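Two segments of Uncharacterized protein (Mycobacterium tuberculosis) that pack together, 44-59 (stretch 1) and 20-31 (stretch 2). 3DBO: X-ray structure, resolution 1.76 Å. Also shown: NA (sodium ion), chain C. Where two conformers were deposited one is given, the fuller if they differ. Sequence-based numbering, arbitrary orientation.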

# COMPACT_ATOMS: atom_id res chain seq x y z
N ILE B 44 -12.86 -1.79 -5.06
CA ILE B 44 -11.62 -1.42 -5.77
C ILE B 44 -11.99 -0.49 -6.91
O ILE B 44 -12.90 -0.79 -7.69
CB ILE B 44 -10.84 -2.66 -6.26
CG1 ILE B 44 -10.48 -3.56 -5.08
CG2 ILE B 44 -9.57 -2.25 -7.05
CD1 ILE B 44 -9.77 -4.86 -5.46
N PRO B 45 -11.32 0.68 -7.01
CA PRO B 45 -11.58 1.58 -8.12
C PRO B 45 -11.27 0.93 -9.45
O PRO B 45 -10.59 -0.11 -9.51
CB PRO B 45 -10.64 2.76 -7.85
CG PRO B 45 -10.42 2.73 -6.39
CD PRO B 45 -10.43 1.28 -6.01
N ASP B 46 -11.77 1.55 -10.51
CA ASP B 46 -11.63 1.04 -11.88
C ASP B 46 -10.18 0.96 -12.35
O ASP B 46 -9.82 0.02 -13.05
CB ASP B 46 -12.43 1.92 -12.84
CG ASP B 46 -13.93 1.82 -12.62
OD1 ASP B 46 -14.42 0.71 -12.28
OD2 ASP B 46 -14.61 2.86 -12.80
N ARG B 47 -9.37 1.95 -11.95
CA ARG B 47 -7.97 2.01 -12.32
C ARG B 47 -7.16 2.06 -11.03
O ARG B 47 -7.53 2.81 -10.13
CB ARG B 47 -7.69 3.27 -13.13
CG ARG B 47 -8.30 3.28 -14.55
CD ARG B 47 -7.65 2.19 -15.43
NE ARG B 47 -7.77 2.50 -16.85
CZ ARG B 47 -6.85 3.17 -17.55
NH1 ARG B 47 -5.75 3.61 -16.96
NH2 ARG B 47 -7.04 3.40 -18.84
N VAL B 48 -6.10 1.26 -10.93
CA VAL B 48 -5.26 1.23 -9.71
C VAL B 48 -3.77 1.46 -9.99
O VAL B 48 -3.26 1.10 -11.06
CB VAL B 48 -5.44 -0.07 -8.88
CG1 VAL B 48 -6.85 -0.16 -8.30
CG2 VAL B 48 -5.09 -1.33 -9.70
N ALA B 49 -3.09 2.09 -9.03
CA ALA B 49 -1.62 2.21 -9.02
C ALA B 49 -1.14 1.78 -7.63
O ALA B 49 -1.95 1.54 -6.73
CB ALA B 49 -1.18 3.65 -9.31
N THR B 50 0.17 1.65 -7.44
CA THR B 50 0.67 1.52 -6.08
C THR B 50 1.78 2.57 -5.89
O THR B 50 1.89 3.51 -6.70
CB THR B 50 1.09 0.07 -5.76
OG1 THR B 50 1.36 -0.07 -4.36
CG2 THR B 50 2.32 -0.38 -6.61
N THR B 51 2.56 2.44 -4.82
CA THR B 51 3.62 3.40 -4.61
C THR B 51 4.96 2.69 -4.47
O THR B 51 5.03 1.46 -4.35
CB THR B 51 3.41 4.27 -3.32
OG1 THR B 51 3.69 3.47 -2.17
CG2 THR B 51 1.95 4.84 -3.22
N VAL B 52 6.02 3.48 -4.45
CA VAL B 52 7.37 2.96 -4.26
C VAL B 52 7.56 2.31 -2.90
O VAL B 52 8.43 1.45 -2.75
CB VAL B 52 8.43 4.10 -4.45
CG1 VAL B 52 8.53 4.46 -5.94
CG2 VAL B 52 8.10 5.34 -3.60
N VAL B 53 6.75 2.72 -1.92
CA VAL B 53 6.85 2.13 -0.58
C VAL B 53 6.47 0.64 -0.66
O VAL B 53 7.13 -0.20 -0.04
CB VAL B 53 5.95 2.87 0.44
CG1 VAL B 53 5.96 2.19 1.78
CG2 VAL B 53 6.42 4.38 0.54
N THR B 54 5.40 0.34 -1.39
CA THR B 54 4.97 -1.05 -1.56
C THR B 54 5.98 -1.82 -2.40
O THR B 54 6.27 -2.98 -2.08
CB THR B 54 3.56 -1.14 -2.16
OG1 THR B 54 2.62 -0.64 -1.20
CG2 THR B 54 3.18 -2.61 -2.52
N LEU B 55 6.52 -1.20 -3.45
CA LEU B 55 7.62 -1.84 -4.22
C LEU B 55 8.74 -2.28 -3.26
O LEU B 55 9.21 -3.42 -3.29
CB LEU B 55 8.15 -0.90 -5.32
CG LEU B 55 9.28 -1.45 -6.20
CD1 LEU B 55 8.92 -2.76 -6.85
CD2 LEU B 55 9.78 -0.41 -7.26
N ALA B 56 9.15 -1.37 -2.37
CA ALA B 56 10.18 -1.65 -1.38
C ALA B 56 9.80 -2.79 -0.43
O ALA B 56 10.59 -3.68 -0.13
CB ALA B 56 10.48 -0.38 -0.57
N GLU B 57 8.57 -2.73 0.07
CA GLU B 57 8.12 -3.69 1.06
C GLU B 57 7.98 -5.11 0.49
O GLU B 57 8.38 -6.07 1.13
CB GLU B 57 6.84 -3.19 1.72
CG GLU B 57 7.18 -2.04 2.69
CD GLU B 57 5.99 -1.52 3.47
OE1 GLU B 57 4.83 -1.72 3.03
OE2 GLU B 57 6.21 -0.89 4.54
N LEU B 58 7.44 -5.20 -0.72
CA LEU B 58 7.35 -6.51 -1.43
C LEU B 58 8.75 -7.06 -1.74
O LEU B 58 8.98 -8.26 -1.62
CB LEU B 58 6.50 -6.38 -2.70
CG LEU B 58 5.02 -6.01 -2.46
CD1 LEU B 58 4.34 -5.90 -3.81
CD2 LEU B 58 4.35 -7.05 -1.55
N ARG B 59 9.68 -6.17 -2.06
CA ARG B 59 11.05 -6.59 -2.34
C ARG B 59 11.75 -7.10 -1.08
O ARG B 59 12.40 -8.13 -1.11
CB ARG B 59 11.84 -5.48 -3.04
CG ARG B 59 13.12 -5.95 -3.72
CD ARG B 59 13.81 -4.77 -4.41
NE ARG B 59 14.81 -5.26 -5.35
CZ ARG B 59 16.09 -5.47 -5.04
NH1 ARG B 59 16.55 -5.18 -3.82
NH2 ARG B 59 16.92 -5.95 -5.96
NA NA C . 1.69 1.73 -1.73
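Stretch 2 20-31: PAAGVLDTSVFI

Stretch 2 runs alongside stretch 1 in the same direction. Its strand, 22-25, pairs with strand 47-51; the N-to-C directions differ by 33° (signed crossing angle -33°), and the axes approach to 4.5 Å. The extended conformation is evident in the torsions, from phi/psi -139/159 at Ala22 to -75/136 at Leu25. After Asp26, residues 27-30 adopt helical phi/psi without the regular bonds of a helix, while stretch 1 turns into a helix at Val52.

The register is fixed by three parallel bridges, Arg47 with Ala22, Val48 with Gly23 and Ala49 with Val24, with paired CA atoms 4.6, 5.0 and 5.0 Å apart respectively. Four backbone hydrogen bonds establish it: Arg47 N to Ala21 O (3.0 Å), Gly23 N to Arg47 O (3.1 Å), Ala49 N to Gly23 O (3.0 Å) and Leu25 N to Ala49 O (2.8 Å). The N-H...O angle is 147° and 142° in the first two and 166° in the last two, so the ladder is straighter toward its C-terminal end. As is usual in parallel pairing, CA-H groups also approach carbonyls: Ala22 CA lies 3.1 Å from Arg47 O, and Val48 CA 3.4 Å from Gly23 O.

The CB atoms of Arg47, Ala22, Ala49 and Val24 point to one face of the sheet, and that of Val48 to the other. Gly23 has no side chain, and an ideal CB there would lie 2.8 Å from Pro45 CG, a clash; the absence of a side chain thus lets the proline ring pack close to the backbone. Pro45 CB comes within 3.4 Å of Pro20 O, and the two proline rings meet at 3.8 Å between Pro45 CG and Pro20 CG. On the face of Val48, its CG2 reaches Leu25 CD1 at 3.9 Å.

At the C-terminal ends of the strands, side-chain hydroxyls join the polar contacts. Thr50 OG1 donates to Leu25 O (2.8 Å), a carbonyl that also binds the sodium ion (NA to Leu25 O, 2.9 Å). The ion joins the two stretches, since it is bound as well by Thr51 OG1 (2.7 Å from NA) and Thr54 OG1 (2.6 Å from NA). Thr51 also caps the helix: its OG1 accepts a weak bond from Val53 N at 3.2 Å.

Thr27 points toward the helix and anchors the next part of stretch 2. Its OG1 accepts from Thr54 OG1 (2.9 Å) and donates to Glu57 OE1 (2.6 Å), forming a directional relay from Thr54 through Thr27 to the carboxylate. One helical turn after Thr54, Leu58 contributes apolar contacts: its CD2 is 4.0 Å from Thr27 CG2, and its CD1 lies 4.2 Å from the centroid of the Phe30 ring, 19° off the normal, which places this methyl over the ring face. Thr54 CG2 approaches Phe30 CE2 at 3.8 Å. In all, the contact buries 801 Å², summed over both sides.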

# COMPACT_ATOMS: atom_id res chain seq x y z
N PRO B 20 -14.48 5.38 -6.59
CA PRO B 20 -13.83 6.46 -7.34
C PRO B 20 -13.26 5.91 -8.64
O PRO B 20 -13.23 4.69 -8.82
CB PRO B 20 -12.71 6.92 -6.40
CG PRO B 20 -12.48 5.76 -5.49
CD PRO B 20 -13.82 5.14 -5.30
N ALA B 21 -12.81 6.79 -9.53
CA ALA B 21 -12.22 6.37 -10.80
C ALA B 21 -10.89 5.63 -10.61
O ALA B 21 -10.62 4.64 -11.29
CB ALA B 21 -12.03 7.59 -11.71
N ALA B 22 -10.06 6.12 -9.69
CA ALA B 22 -8.72 5.56 -9.48
C ALA B 22 -8.39 5.46 -7.99
O ALA B 22 -9.00 6.12 -7.14
CB ALA B 22 -7.69 6.39 -10.21
N GLY B 23 -7.43 4.61 -7.66
CA GLY B 23 -6.97 4.52 -6.28
C GLY B 23 -5.55 3.98 -6.18
O GLY B 23 -4.99 3.46 -7.14
N VAL B 24 -5.00 4.10 -4.98
CA VAL B 24 -3.63 3.69 -4.69
C VAL B 24 -3.60 2.52 -3.72
O VAL B 24 -4.03 2.66 -2.59
CB VAL B 24 -2.83 4.88 -4.08
CG1 VAL B 24 -1.42 4.43 -3.72
CG2 VAL B 24 -2.83 6.06 -5.03
N LEU B 25 -3.12 1.36 -4.18
CA LEU B 25 -3.02 0.16 -3.35
C LEU B 25 -1.88 0.28 -2.37
O LEU B 25 -0.80 0.74 -2.74
CB LEU B 25 -2.79 -1.07 -4.25
CG LEU B 25 -3.75 -1.19 -5.43
CD1 LEU B 25 -3.22 -2.21 -6.44
CD2 LEU B 25 -5.16 -1.54 -4.91
N ASP B 26 -2.12 -0.11 -1.12
CA ASP B 26 -1.06 -0.21 -0.12
C ASP B 26 -0.47 -1.61 -0.19
O ASP B 26 -0.86 -2.40 -1.06
CB ASP B 26 -1.60 0.14 1.27
CG ASP B 26 -2.33 -1.03 1.93
OD1 ASP B 26 -2.84 -1.91 1.20
OD2 ASP B 26 -2.36 -1.07 3.18
N THR B 27 0.42 -1.96 0.74
CA THR B 27 1.05 -3.28 0.69
C THR B 27 0.10 -4.43 1.08
O THR B 27 0.18 -5.51 0.51
CB THR B 27 2.34 -3.31 1.54
OG1 THR B 27 3.16 -2.20 1.14
CG2 THR B 27 3.10 -4.59 1.32
N SER B 28 -0.79 -4.17 2.04
CA SER B 28 -1.69 -5.19 2.58
C SER B 28 -2.61 -5.85 1.54
O SER B 28 -2.94 -7.04 1.66
CB SER B 28 -2.50 -4.62 3.76
OG SER B 28 -3.49 -3.73 3.30
N VAL B 29 -3.00 -5.12 0.50
CA VAL B 29 -3.84 -5.69 -0.57
C VAL B 29 -3.11 -6.84 -1.30
O VAL B 29 -3.76 -7.77 -1.81
CB VAL B 29 -4.38 -4.64 -1.59
CG1 VAL B 29 -5.25 -3.59 -0.89
CG2 VAL B 29 -3.26 -3.98 -2.37
N PHE B 30 -1.78 -6.76 -1.37
CA PHE B 30 -0.97 -7.78 -2.06
C PHE B 30 -0.78 -9.05 -1.22
O PHE B 30 -0.37 -10.09 -1.75
CB PHE B 30 0.41 -7.20 -2.48
CG PHE B 30 0.33 -6.18 -3.55
CD1 PHE B 30 0.41 -6.55 -4.89
CD2 PHE B 30 0.16 -4.83 -3.24
CE1 PHE B 30 0.31 -5.61 -5.89
CE2 PHE B 30 0.05 -3.88 -4.22
CZ PHE B 30 0.14 -4.25 -5.57
N ILE B 31 -1.09 -8.97 0.06
CA ILE B 31 -0.88 -10.08 0.99
C ILE B 31 -2.18 -10.87 1.25
O ILE B 31 -3.26 -10.28 1.35
CB ILE B 31 -0.26 -9.59 2.31
CG1 ILE B 31 0.97 -8.71 2.03
CG2 ILE B 31 0.11 -10.77 3.22
CD1 ILE B 31 1.58 -8.05 3.27